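Side-chain contacts in sulfur carrier protein ThiS adenylyltransferase (Escherichia coli, PDB 1ZUD), which catalyses the ATP-dependent adenylation of the C-terminal glycine of the sulfur carrier protein ThiS, a step in thiamin biosynthesis: residues C[9-12]-C[13-16]; C[65-68]-C[69-73]; C[83-86]-C[87-91]; C[133-136]-C[137-141]; C[169-172]-C[173-177]. All coordinates share one frame; numbering follows the deposited sequence.

Interaction 1 (C[9-12]-C[13-16]); sequences YSRQ and ILLD. With CA (calcium ion), chain I.
Ile13 lays its CG1-CD1 arm against the start of the turn, where CD1 packs on CB of Tyr9 at 3.9 Å and CG1 comes 3.4 Å from Tyr9 O. That arm lies beside the backbone N (chi1 -71°), which carries it back toward Tyr9, the N-cap residue of helix 10-13. Tyr9 O is gripped twice, by Ile13 N at 2.9 Å and by Gln12 N, so the short helix is closed at its first turn. One residue on, Leu14 and Arg11 run side by side in the same direction, with CD2 of Leu14 3.7 Å from CD of Arg11: a leucine suits the aliphatic part of an arginine that bends at chi2 and sets its guanidinium edge against Ser10 CB. Arg11, an ATP-binding residue, also packs on Arg70 of the second subunit, while Gln12 spans to Gln69 of that subunit and to Ala50 of its own chain. Leu15 N bonds to Gln12 O from well above the carbonyl plane. The chain then binds a calcium ion through Leu14 O and Asp16 OD2, each at 2.4 Å, with a water that also donates to Ile13 O. A carbonyl and a carboxylate are hard oxygen ligands, the kind calcium prefers.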
loop_
_atom_site.group_PDB
_atom_site.type_symbol
_atom_site.label_atom_id
_atom_site.label_comp_id
_atom_site.label_asym_id
_atom_site.label_seq_id
_atom_site.Cartn_x
_atom_site.Cartn_y
_atom_site.Cartn_z
ATOM N N TYR C 9 -11.296 -14.656 13.318
ATOM C CA TYR C 9 -10.010 -14.733 12.583
ATOM C C TYR C 9 -9.947 -15.803 11.509
ATOM O O TYR C 9 -8.875 -16.095 10.945
ATOM C CB TYR C 9 -8.883 -14.982 13.581
ATOM C CG TYR C 9 -8.936 -13.975 14.696
ATOM C CD1 TYR C 9 -9.070 -14.379 16.034
ATOM C CD2 TYR C 9 -8.817 -12.611 14.412
ATOM C CE1 TYR C 9 -9.072 -13.435 17.078
ATOM C CE2 TYR C 9 -8.819 -11.678 15.436
ATOM C CZ TYR C 9 -8.950 -12.084 16.751
ATOM O OH TYR C 9 -9.005 -11.131 17.738
ATOM N N SER C 10 -11.105 -16.356 11.190
ATOM C CA SER C 10 -11.145 -17.452 10.237
ATOM C C SER C 10 -10.450 -17.260 8.901
ATOM O O SER C 10 -9.751 -18.173 8.454
ATOM C CB SER C 10 -12.608 -17.893 10.015
ATOM O OG SER C 10 -13.374 -16.857 9.471
ATOM N N ARG C 11 -10.559 -16.080 8.281
ATOM C CA ARG C 11 -9.970 -15.947 6.975
ATOM C C ARG C 11 -8.455 -15.875 6.965
ATOM O O ARG C 11 -7.842 -16.049 5.938
ATOM C CB ARG C 11 -10.570 -14.756 6.203
ATOM C CG ARG C 11 -12.077 -14.924 5.862
ATOM C CD ARG C 11 -12.385 -16.213 5.076
ATOM N NE ARG C 11 -13.811 -16.336 4.704
ATOM C CZ ARG C 11 -14.793 -16.741 5.514
ATOM N NH1 ARG C 11 -14.556 -17.091 6.780
ATOM N NH2 ARG C 11 -16.043 -16.779 5.053
ATOM N N GLN C 12 -7.884 -15.607 8.127
ATOM C CA GLN C 12 -6.456 -15.535 8.339
ATOM C C GLN C 12 -6.018 -16.981 8.748
ATOM O O GLN C 12 -4.964 -17.506 8.324
ATOM C CB GLN C 12 -6.290 -14.566 9.501
ATOM C CG GLN C 12 -4.989 -14.012 9.764
ATOM C CD GLN C 12 -5.149 -12.751 10.609
ATOM O OE1 GLN C 12 -5.593 -11.714 10.108
ATOM N NE2 GLN C 12 -4.833 -12.847 11.893
ATOM N N ILE C 13 -6.835 -17.625 9.566
ATOM C CA ILE C 13 -6.521 -18.977 10.011
ATOM C C ILE C 13 -6.476 -20.004 8.895
ATOM O O ILE C 13 -5.738 -20.969 8.989
ATOM C CB ILE C 13 -7.502 -19.430 11.099
ATOM C CG1 ILE C 13 -7.208 -18.654 12.381
ATOM C CG2 ILE C 13 -7.387 -20.967 11.342
ATOM C CD1 ILE C 13 -8.286 -18.819 13.416
ATOM N N LEU C 14 -7.244 -19.766 7.833
ATOM C CA LEU C 14 -7.279 -20.636 6.653
ATOM C C LEU C 14 -5.917 -20.626 5.961
ATOM O O LEU C 14 -5.571 -21.541 5.214
ATOM C CB LEU C 14 -8.328 -20.099 5.661
ATOM C CG LEU C 14 -9.765 -20.657 5.600
ATOM C CD1 LEU C 14 -10.132 -21.348 6.856
ATOM C CD2 LEU C 14 -10.719 -19.545 5.215
ATOM N N LEU C 15 -5.131 -19.582 6.174
ATOM C CA LEU C 15 -3.833 -19.538 5.506
ATOM C C LEU C 15 -2.874 -20.452 6.247
ATOM O O LEU C 15 -2.625 -20.228 7.410
ATOM C CB LEU C 15 -3.287 -18.101 5.541
ATOM C CG LEU C 15 -4.079 -17.102 4.706
ATOM C CD1 LEU C 15 -3.561 -15.687 4.915
ATOM C CD2 LEU C 15 -3.949 -17.542 3.255
ATOM N N ASP C 16 -2.308 -21.445 5.579
ATOM C CA ASP C 16 -1.385 -22.347 6.273
ATOM C C ASP C 16 -0.203 -21.624 6.923
ATOM O O ASP C 16 0.314 -22.086 7.931
ATOM C CB ASP C 16 -0.866 -23.432 5.328
ATOM C CG ASP C 16 -1.925 -24.488 4.988
ATOM O OD1 ASP C 16 -1.561 -25.427 4.275
ATOM O OD2 ASP C 16 -3.112 -24.403 5.413
HETATM CA CA CA I . -5.456 -23.938 5.323
HETATM O O HOH W 1 -5.174 -23.404 7.571
#

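Interaction 2 (C[65-68]-C[69-73]); sequences LSNL and QRQIL
Hydrogen bonds of the Arg70 guanidinium tie this turn together. NH1 donates to Ser66 O at 3.0 Å, the acceptor lying at the guanidinium edge and near its plane, and also to Gln69 OE1 at 3.0 Å, at 144°. NH2 reaches a water at 2.7 Å that is shared with Ser66 OG and Asn67 ND2. The side chain leaves CA between the backbone N and the carbonyl carbon (chi1 63°) and then stays extended as far as NE, which brings its end back over the 3-10 segment. An alanine here removes the donor shared by Ser66 O and Gln69 OE1, and would probably leave both oxygens and the bridging water without that mate. Among the other amides, Gln69 NE2 bonds to Val189 O and to Gln12 of the second subunit, Asn67 OD1 accepts chiefly from His64 N, and Lys83 NZ bonds to Gln71 OE1 and weakly to Asn67 OD1.

Among backbone bonds, Asn67 O takes two donors, Arg70 N at 3.0 Å and Gln71 N at 2.9 Å, which tightens the bend.

The remaining contact is van der Waals packing. The side chains of Asn67 and Gln71 cross obliquely, their amide planes only 23° apart, and Gln71 OE1 rests 3.4 Å from CB of Asn67. NE2 of Gln71 lies 3.5 Å above one face of the Arg70 guanidinium, toward its rim.

Neutral amides suit these places because each can accept and donate without adding a charge. Arg70 and Lys83 are both ATP-binding residues, and their clustering is consistent with a pocket made for phosphate; Gln69 and Gln71 probably hold the two cations in place, Asn67 adding a water-mediated link to Arg70.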
loop_
_atom_site.group_PDB
_atom_site.type_symbol
_atom_site.label_atom_id
_atom_site.label_comp_id
_atom_site.label_asym_id
_atom_site.label_seq_id
_atom_site.Cartn_x
_atom_site.Cartn_y
_atom_site.Cartn_z
ATOM N N LEU C 65 -10.402 18.868 12.372
ATOM C CA LEU C 65 -11.146 18.609 11.148
ATOM C C LEU C 65 -10.228 18.249 9.976
ATOM O O LEU C 65 -10.558 17.374 9.180
ATOM C CB LEU C 65 -12.003 19.852 10.782
ATOM C CG LEU C 65 -12.611 19.879 9.386
ATOM C CD1 LEU C 65 -13.606 18.674 9.230
ATOM C CD2 LEU C 65 -13.307 21.238 9.185
ATOM N N SER C 66 -9.092 18.939 9.864
ATOM C CA SER C 66 -8.176 18.674 8.747
ATOM C C SER C 66 -7.509 17.275 8.795
ATOM O O SER C 66 -6.895 16.838 7.826
ATOM C CB SER C 66 -7.105 19.756 8.682
ATOM O OG SER C 66 -6.229 19.594 9.769
ATOM N N ASN C 67 -7.626 16.589 9.918
ATOM C CA ASN C 67 -7.117 15.215 10.073
ATOM C C ASN C 67 -7.898 14.179 9.267
ATOM O O ASN C 67 -7.347 13.180 8.810
ATOM C CB ASN C 67 -7.288 14.727 11.525
ATOM C CG ASN C 67 -6.429 15.476 12.527
ATOM O OD1 ASN C 67 -6.616 15.289 13.722
ATOM N ND2 ASN C 67 -5.481 16.308 12.051
ATOM N N LEU C 68 -9.204 14.410 9.133
ATOM C CA LEU C 68 -10.080 13.439 8.545
ATOM C C LEU C 68 -9.749 13.035 7.127
ATOM O O LEU C 68 -10.075 11.930 6.736
ATOM C CB LEU C 68 -11.555 13.918 8.668
ATOM C CG LEU C 68 -11.959 14.283 10.139
ATOM C CD1 LEU C 68 -13.530 14.558 10.269
ATOM C CD2 LEU C 68 -11.598 13.107 11.106
ATOM N N GLN C 69 -9.072 13.890 6.376
ATOM C CA GLN C 69 -8.726 13.541 5.005
ATOM C C GLN C 69 -7.806 12.309 4.962
ATOM O O GLN C 69 -7.670 11.673 3.913
ATOM C CB GLN C 69 -8.054 14.766 4.359
ATOM C CG GLN C 69 -7.402 14.561 3.031
ATOM C CD GLN C 69 -5.858 14.486 3.212
ATOM O OE1 GLN C 69 -5.370 14.515 4.341
ATOM N NE2 GLN C 69 -5.125 14.402 2.121
ATOM N N ARG C 70 -7.152 11.967 6.075
ATOM C CA ARG C 70 -6.250 10.790 6.010
ATOM C C ARG C 70 -6.257 9.909 7.227
ATOM O O ARG C 70 -5.709 8.815 7.206
ATOM C CB ARG C 70 -4.786 11.253 5.725
ATOM C CG ARG C 70 -4.173 12.117 6.807
ATOM C CD ARG C 70 -2.980 12.949 6.320
ATOM N NE ARG C 70 -2.561 13.895 7.363
ATOM C CZ ARG C 70 -3.292 14.940 7.728
ATOM N NH1 ARG C 70 -4.453 15.184 7.111
ATOM N NH2 ARG C 70 -2.912 15.698 8.750
ATOM N N GLN C 71 -6.844 10.379 8.321
ATOM C CA GLN C 71 -6.849 9.591 9.564
ATOM C C GLN C 71 -8.229 8.966 9.691
ATOM O O GLN C 71 -9.092 9.485 10.426
ATOM C CB GLN C 71 -6.513 10.526 10.713
ATOM C CG GLN C 71 -5.065 11.118 10.483
ATOM C CD GLN C 71 -4.637 12.159 11.476
ATOM O OE1 GLN C 71 -5.166 12.245 12.583
ATOM N NE2 GLN C 71 -3.613 12.925 11.109
ATOM N N ILE C 72 -8.379 7.851 8.969
ATOM C CA ILE C 72 -9.607 7.069 8.765
ATOM C C ILE C 72 -10.305 6.412 9.924
ATOM O O ILE C 72 -11.398 5.855 9.758
ATOM C CB ILE C 72 -9.384 5.968 7.696
ATOM C CG1 ILE C 72 -8.417 4.909 8.244
ATOM C CG2 ILE C 72 -8.866 6.591 6.401
ATOM C CD1 ILE C 72 -8.056 3.841 7.245
ATOM N N LEU C 73 -9.691 6.452 11.090
ATOM C CA LEU C 73 -10.281 5.873 12.273
ATOM C C LEU C 73 -11.225 6.879 12.945
ATOM O O LEU C 73 -12.104 6.475 13.683
ATOM C CB LEU C 73 -9.164 5.502 13.248
ATOM C CG LEU C 73 -9.426 4.768 14.552
ATOM C CD1 LEU C 73 -10.164 3.455 14.138
ATOM C CD2 LEU C 73 -8.053 4.436 15.324
HETATM O O HOH W 2 -10.141 16.295 6.594
HETATM O O HOH W 3 -4.265 17.771 9.832
#

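Interaction 3 (C[83-86]-C[87-91]); sequences KSQV and SQQRL
Gln85 and Gln89, one helical turn apart, lie side by side and point the same way on helix 83-94. NE2 of Gln89 comes 3.7 Å from CG of Gln85, amide against aliphatic chain, and the two amide planes are turned 40° from each other. They start differently: CG of Gln85 stands opposite the backbone N (chi1 166°), whereas CG of Gln89 lies beside its own N and passes 3.2 Å from Gln85 O. Both oxygens, Gln85 OE1 and Gln89 OE1, accept from NH2 of Arg81 just before the helix, so a pair of neutral amides converges on one guanidinium. A leucine in place of Gln89 has no oxygen for Arg81 NH2, and would probably leave that guanidinium held less firmly, with Gln85 OE1 still in place.

On another side, Ser87 turns its hydroxyl back along the helix. OG donates to Lys83 O at 2.8 Å, and Ser87 N bonds to the same oxygen at 2.9 Å from the opposite face of the carbonyl plane. Serine is short enough for this, and its small side chain packs against Leu73. Arg90 folds its CG 3.4 Å from Val86 O before its guanidinium bonds to Thr75.

Lys83, an ATP-binding residue, has an extended chain that ends at Gln71 OE1. Its doubly held carbonyl closes the first helical turn and is likely to keep the backbone of Lys83 in place.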
loop_
_atom_site.group_PDB
_atom_site.type_symbol
_atom_site.label_atom_id
_atom_site.label_comp_id
_atom_site.label_asym_id
_atom_site.label_seq_id
_atom_site.Cartn_x
_atom_site.Cartn_y
_atom_site.Cartn_z
ATOM N N LYS C 83 -6.772 11.907 20.771
ATOM C CA LYS C 83 -6.632 10.842 19.790
ATOM C C LYS C 83 -6.489 9.437 20.327
ATOM O O LYS C 83 -7.089 8.504 19.770
ATOM C CB LYS C 83 -5.487 11.126 18.807
ATOM C CG LYS C 83 -5.895 12.033 17.666
ATOM C CD LYS C 83 -4.771 12.194 16.644
ATOM C CE LYS C 83 -5.100 13.370 15.757
ATOM N NZ LYS C 83 -4.022 13.693 14.769
ATOM N N SER C 84 -5.693 9.252 21.380
ATOM C CA SER C 84 -5.519 7.886 21.901
ATOM C C SER C 84 -6.819 7.342 22.526
ATOM O O SER C 84 -7.147 6.150 22.402
ATOM C CB SER C 84 -4.326 7.826 22.890
ATOM O OG SER C 84 -4.646 8.398 24.140
ATOM N N GLN C 85 -7.593 8.221 23.152
ATOM C CA GLN C 85 -8.857 7.795 23.766
ATOM C C GLN C 85 -9.880 7.417 22.708
ATOM O O GLN C 85 -10.553 6.380 22.820
ATOM C CB GLN C 85 -9.407 8.919 24.648
ATOM C CG GLN C 85 -10.886 8.765 25.089
ATOM C CD GLN C 85 -11.402 10.018 25.838
ATOM O OE1 GLN C 85 -12.507 10.509 25.571
ATOM N NE2 GLN C 85 -10.600 10.529 26.768
ATOM N N VAL C 86 -10.040 8.288 21.706
ATOM C CA VAL C 86 -10.959 8.061 20.592
ATOM C C VAL C 86 -10.577 6.758 19.862
ATOM O O VAL C 86 -11.438 5.956 19.510
ATOM C CB VAL C 86 -10.894 9.264 19.557
ATOM C CG1 VAL C 86 -11.610 8.911 18.272
ATOM C CG2 VAL C 86 -11.505 10.549 20.177
ATOM N N SER C 87 -9.282 6.575 19.611
ATOM C CA SER C 87 -8.759 5.381 18.927
ATOM C C SER C 87 -9.089 4.122 19.728
ATOM O O SER C 87 -9.560 3.132 19.171
ATOM C CB SER C 87 -7.214 5.481 18.761
ATOM O OG SER C 87 -6.840 6.522 17.844
ATOM N N GLN C 88 -8.836 4.164 21.037
ATOM C CA GLN C 88 -9.138 3.015 21.913
ATOM C C GLN C 88 -10.643 2.730 21.834
ATOM O O GLN C 88 -11.041 1.573 21.668
ATOM C CB GLN C 88 -8.723 3.358 23.371
ATOM C CG GLN C 88 -9.075 2.347 24.507
ATOM C CD GLN C 88 -8.672 2.884 25.887
ATOM O OE1 GLN C 88 -9.054 3.997 26.279
ATOM N NE2 GLN C 88 -7.879 2.105 26.623
ATOM N N GLN C 89 -11.479 3.770 21.855
ATOM C CA GLN C 89 -12.930 3.523 21.811
ATOM C C GLN C 89 -13.413 2.981 20.467
ATOM O O GLN C 89 -14.216 2.062 20.391
ATOM C CB GLN C 89 -13.673 4.831 22.155
ATOM C CG GLN C 89 -13.391 5.233 23.579
ATOM C CD GLN C 89 -14.066 6.526 23.999
ATOM O OE1 GLN C 89 -14.635 7.246 23.173
ATOM N NE2 GLN C 89 -13.986 6.837 25.288
ATOM N N ARG C 90 -12.919 3.568 19.381
ATOM C CA ARG C 90 -13.328 3.085 18.076
ATOM C C ARG C 90 -12.829 1.656 17.796
ATOM O O ARG C 90 -13.550 0.829 17.226
ATOM C CB ARG C 90 -12.836 4.041 17.006
ATOM C CG ARG C 90 -13.642 5.345 17.006
ATOM C CD ARG C 90 -15.140 5.021 17.204
ATOM N NE ARG C 90 -16.038 6.171 17.103
ATOM C CZ ARG C 90 -16.029 7.034 16.094
ATOM N NH1 ARG C 90 -15.162 6.878 15.098
ATOM N NH2 ARG C 90 -16.884 8.052 16.084
ATOM N N LEU C 91 -11.599 1.367 18.200
ATOM C CA LEU C 91 -11.035 0.048 17.955
ATOM C C LEU C 91 -11.738 -1.019 18.811
ATOM O O LEU C 91 -11.887 -2.162 18.373
ATOM C CB LEU C 91 -9.515 0.068 18.225
ATOM C CG LEU C 91 -8.652 0.878 17.216
ATOM C CD1 LEU C 91 -7.254 1.006 17.772
ATOM C CD2 LEU C 91 -8.614 0.204 15.837
#

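Interaction 4 (C[133-136]-C[137-141])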
loop_
_atom_site.group_PDB
_atom_site.type_symbol
_atom_site.label_atom_id
_atom_site.label_comp_id
_atom_site.label_asym_id
_atom_site.label_seq_id
_atom_site.Cartn_x
_atom_site.Cartn_y
_atom_site.Cartn_z
ATOM N N GLN C 133 14.418 9.492 16.062
ATOM C CA GLN C 133 15.737 9.039 16.550
ATOM C C GLN C 133 15.636 8.477 17.977
ATOM O O GLN C 133 16.283 7.458 18.301
ATOM C CB GLN C 133 16.756 10.194 16.524
ATOM C CG GLN C 133 17.029 10.699 15.135
ATOM C CD GLN C 133 17.950 9.769 14.352
ATOM O OE1 GLN C 133 18.295 8.682 14.821
ATOM N NE2 GLN C 133 18.335 10.192 13.142
ATOM N N GLU C 134 14.781 9.092 18.820
ATOM C CA GLU C 134 14.649 8.629 20.200
ATOM C C GLU C 134 14.064 7.209 20.247
ATOM O O GLU C 134 14.475 6.388 21.047
ATOM C CB GLU C 134 13.778 9.604 21.072
ATOM C CG GLU C 134 14.293 9.655 22.544
ATOM C CD GLU C 134 13.289 10.152 23.621
ATOM O OE1 GLU C 134 12.437 11.016 23.330
ATOM O OE2 GLU C 134 13.383 9.689 24.784
ATOM N N ILE C 135 13.069 6.929 19.401
ATOM C CA ILE C 135 12.451 5.621 19.354
ATOM C C ILE C 135 13.445 4.542 18.882
ATOM O O ILE C 135 13.486 3.438 19.434
ATOM C CB ILE C 135 11.207 5.641 18.389
ATOM C CG1 ILE C 135 10.084 6.501 19.013
ATOM C CG2 ILE C 135 10.675 4.227 18.152
ATOM C CD1 ILE C 135 8.979 6.945 17.914
ATOM N N ASN C 136 14.211 4.875 17.844
ATOM C CA ASN C 136 15.193 3.978 17.306
ATOM C C ASN C 136 16.239 3.645 18.389
ATOM O O ASN C 136 16.633 2.477 18.548
ATOM C CB ASN C 136 15.893 4.617 16.113
ATOM C CG ASN C 136 17.098 3.790 15.623
ATOM O OD1 ASN C 136 16.931 2.738 15.032
ATOM N ND2 ASN C 136 18.320 4.276 15.892
ATOM N N ALA C 137 16.682 4.657 19.119
ATOM C CA ALA C 137 17.703 4.451 20.179
ATOM C C ALA C 137 17.144 3.515 21.255
ATOM O O ALA C 137 17.838 2.631 21.747
ATOM C CB ALA C 137 18.099 5.800 20.811
ATOM N N ALA C 138 15.876 3.697 21.621
ATOM C CA ALA C 138 15.263 2.833 22.628
ATOM C C ALA C 138 15.095 1.408 22.114
ATOM O O ALA C 138 15.348 0.458 22.854
ATOM C CB ALA C 138 13.859 3.380 23.067
ATOM N N CYS C 139 14.650 1.250 20.857
ATOM C CA CYS C 139 14.467 -0.086 20.321
ATOM C C CYS C 139 15.798 -0.851 20.261
ATOM O O CYS C 139 15.844 -2.040 20.593
ATOM C CB CYS C 139 13.845 -0.005 18.896
ATOM S SG CYS C 139 12.044 0.490 19.066
ATOM N N VAL C 140 16.858 -0.187 19.804
ATOM C CA VAL C 140 18.136 -0.920 19.730
ATOM C C VAL C 140 18.629 -1.314 21.150
ATOM O O VAL C 140 19.026 -2.462 21.379
ATOM C CB VAL C 140 19.210 -0.078 19.025
ATOM C CG1 VAL C 140 20.599 -0.766 19.122
ATOM C CG2 VAL C 140 18.811 0.130 17.535
ATOM N N ALA C 141 18.525 -0.383 22.105
ATOM C CA ALA C 141 18.995 -0.650 23.477
ATOM C C ALA C 141 18.181 -1.739 24.146
ATOM O O ALA C 141 18.684 -2.465 25.011
ATOM C CB ALA C 141 18.955 0.666 24.359
#
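The side-chain amide of Asn136 is the flat group that meets the next turn: its OD1 lies 4.1 Å from CG2 of Val140, the two side chains running alongside in the same direction. At its polar end OD1 accepts from Tyr170 N, while ND2 sits close to Cys169. A chi1 of 172° sends the amide off on the far side from the backbone N, toward the zinc-binding loop. Val140, one turn along, sets its CG2 3.4 Å from Asn136 O and also touches Cys169 and Val242, so a branched apolar residue fills the space beside the amide. The amide of Gln133, a turn earlier on this face, donates to the carbonyls of Trp174 and Asp176.

On the side of the helix facing strand 121-124, CG2 of Ile135 meets SG of Cys139 at 4.1 Å. That sulfur lies 3.3 Å from Ile135 O, and both side chains pack on Val122. Small Ala138 fits against Val116 of helix 109-118. The regular i to i+4 bonds, such as Cys139 N to Ile135 O at 2.9 Å, hold the turns in register in the beta-alpha-beta unit 121-124, 129-141, 146-152. The helix puts apolar groups on the sheet, and amides, with Val140 beside them, toward the zinc loop, where backbone groups find neutral partners.

Interaction 5 (C[169-172]-C[173-177]). With ZN (zinc ion), chain H.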
loop_
_atom_site.group_PDB
_atom_site.type_symbol
_atom_site.label_atom_id
_atom_site.label_comp_id
_atom_site.label_asym_id
_atom_site.label_seq_id
_atom_site.Cartn_x
_atom_site.Cartn_y
_atom_site.Cartn_z
ATOM N N CYS C 169 20.695 0.462 11.901
ATOM C CA CYS C 169 19.468 0.938 12.528
ATOM C C CYS C 169 19.048 2.232 11.813
ATOM O O CYS C 169 19.625 2.606 10.735
ATOM C CB CYS C 169 19.760 1.171 14.054
ATOM S SG CYS C 169 20.777 2.614 14.354
ATOM N N TYR C 170 18.080 2.941 12.377
ATOM C CA TYR C 170 17.574 4.153 11.672
ATOM C C TYR C 170 18.668 5.225 11.609
ATOM O O TYR C 170 18.809 5.970 10.617
ATOM C CB TYR C 170 16.358 4.728 12.412
ATOM C CG TYR C 170 15.678 5.920 11.735
ATOM C CD1 TYR C 170 14.664 5.735 10.789
ATOM C CD2 TYR C 170 15.991 7.217 12.119
ATOM C CE1 TYR C 170 13.957 6.840 10.250
ATOM C CE2 TYR C 170 15.317 8.293 11.605
ATOM C CZ TYR C 170 14.299 8.103 10.676
ATOM O OH TYR C 170 13.647 9.216 10.225
ATOM N N ARG C 171 19.451 5.281 12.683
ATOM C CA ARG C 171 20.552 6.237 12.788
ATOM C C ARG C 171 21.720 5.888 11.845
ATOM O O ARG C 171 22.493 6.774 11.506
ATOM C CB ARG C 171 21.028 6.332 14.256
ATOM C CG ARG C 171 22.341 7.102 14.493
ATOM C CD ARG C 171 22.187 8.591 14.424
ATOM N NE ARG C 171 23.474 9.278 14.604
ATOM C CZ ARG C 171 24.503 9.211 13.754
ATOM N NH1 ARG C 171 24.458 8.479 12.628
ATOM N NH2 ARG C 171 25.593 9.913 14.011
ATOM N N CYS C 172 21.846 4.651 11.384
ATOM C CA CYS C 172 22.933 4.350 10.408
ATOM C C CYS C 172 22.622 5.006 9.066
ATOM O O CYS C 172 23.512 5.414 8.314
ATOM C CB CYS C 172 23.102 2.844 10.132
ATOM S SG CYS C 172 23.703 1.843 11.536
ATOM N N LEU C 173 21.333 5.093 8.753
ATOM C CA LEU C 173 20.886 5.674 7.489
ATOM C C LEU C 173 20.755 7.195 7.536
ATOM O O LEU C 173 21.097 7.886 6.582
ATOM C CB LEU C 173 19.510 5.054 7.129
ATOM C CG LEU C 173 18.776 5.597 5.904
ATOM C CD1 LEU C 173 19.673 5.386 4.670
ATOM C CD2 LEU C 173 17.412 4.828 5.720
ATOM N N TRP C 174 20.157 7.690 8.625
ATOM C CA TRP C 174 19.907 9.101 8.845
ATOM C C TRP C 174 20.665 9.603 10.075
ATOM O O TRP C 174 20.256 9.371 11.244
ATOM C CB TRP C 174 18.390 9.353 9.082
ATOM C CG TRP C 174 17.517 8.871 7.931
ATOM C CD1 TRP C 174 16.524 7.932 8.003
ATOM C CD2 TRP C 174 17.580 9.286 6.552
ATOM N NE1 TRP C 174 15.971 7.738 6.758
ATOM C CE2 TRP C 174 16.592 8.552 5.850
ATOM C CE3 TRP C 174 18.369 10.214 5.842
ATOM C CZ2 TRP C 174 16.369 8.705 4.475
ATOM C CZ3 TRP C 174 18.148 10.377 4.470
ATOM C CH2 TRP C 174 17.156 9.624 3.802
ATOM N N PRO C 175 21.778 10.301 9.839
ATOM C CA PRO C 175 22.518 10.804 11.003
ATOM C C PRO C 175 21.813 12.064 11.524
ATOM O O PRO C 175 21.983 12.446 12.665
ATOM C CB PRO C 175 23.916 11.136 10.434
ATOM C CG PRO C 175 24.044 10.269 9.172
ATOM C CD PRO C 175 22.605 10.277 8.612
ATOM N N ASP C 176 20.977 12.680 10.692
ATOM C CA ASP C 176 20.295 13.944 11.053
ATOM C C ASP C 176 19.296 13.871 12.194
ATOM O O ASP C 176 18.529 12.900 12.310
ATOM C CB ASP C 176 19.546 14.514 9.835
ATOM C CG ASP C 176 20.265 14.247 8.524
ATOM O OD1 ASP C 176 20.974 15.144 8.023
ATOM O OD2 ASP C 176 20.124 13.117 8.007
ATOM N N ASN C 177 19.254 14.935 12.996
ATOM C CA ASN C 177 18.307 15.002 14.105
ATOM C C ASN C 177 17.148 15.969 13.781
ATOM O O ASN C 177 16.251 16.159 14.612
ATOM C CB ASN C 177 19.020 15.467 15.376
ATOM C CG ASN C 177 18.381 14.930 16.631
ATOM O OD1 ASN C 177 18.961 14.088 17.326
ATOM N ND2 ASN C 177 17.167 15.404 16.931
HETATM ZN ZN ZN H . 23.042 2.230 13.705
HETATM O O HOH W 4 24.295 7.445 6.589
#
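The chain makes one short helical turn, 170-173, and then opens out at Trp174, the first residue to leave helical angles. Trp174 N donates to Tyr170 O at 3.0 Å, at 165° and in the carbonyl plane, while Leu173 N reaches the same oxygen only weakly. At the other end Cys169 is the N-cap, and Cys172 N bonds to its carbonyl.

Tyr170 and Trp174 cross obliquely, their planes 57° apart, with Trp174 CD1 over one face of the tyrosine ring, toward its rim, 3.5 Å from CZ. A first torsion of -176°, with CG trans to N, carries the phenol ring of Tyr170 to this position. Both aromatics also pack on Val62 of the ThiS protein, a use of broad apolar groups at a protein-protein interface.

The tight turn belongs to a CxxC metal site. Cys169 SG binds zinc at 2.4 Å and Cys172 SG at 2.3 Å, and Cys240 and Cys243 complete the four thiolates. Cys172 SG additionally accepts from Cys169 N at 3.3 Å, a bond likely to ease the charge on the sulfur.

Arg171 bends at chi2 and sets one guanidinium face over Pro175, with NH1 3.4 Å from Pro175 CA; the two side chains cross at about a right angle. Its aliphatic CD passes near Trp174 O. Beyond, Asp176 forms a salt bridge with Arg43 of the ThiS protein.

How the interactions relate
Two pairs of these contacts meet directly. Interactions 2 and 3 join where Gln71 OE1 lies 2.9 Å from Lys83 NZ, bringing the ATP-binding residues Arg70 and Lys83 into one neighbourhood. Interactions 4 and 5 are coupled by Gln133 NE2, which is 2.8 Å from Trp174 O, so helix 129-141 backs the zinc turn that faces ThiS. Interaction 1 stands apart within the chain, its centre about 31 Å from that of interaction 2. Across the dimer, however, it meets the second subunit's copy of interaction 2, where Arg11 packs on Arg70, consistent with an ATP site that draws residues from both subunits. Interactions 1 and 5 are farthest apart, with centres about 38 Å from each other.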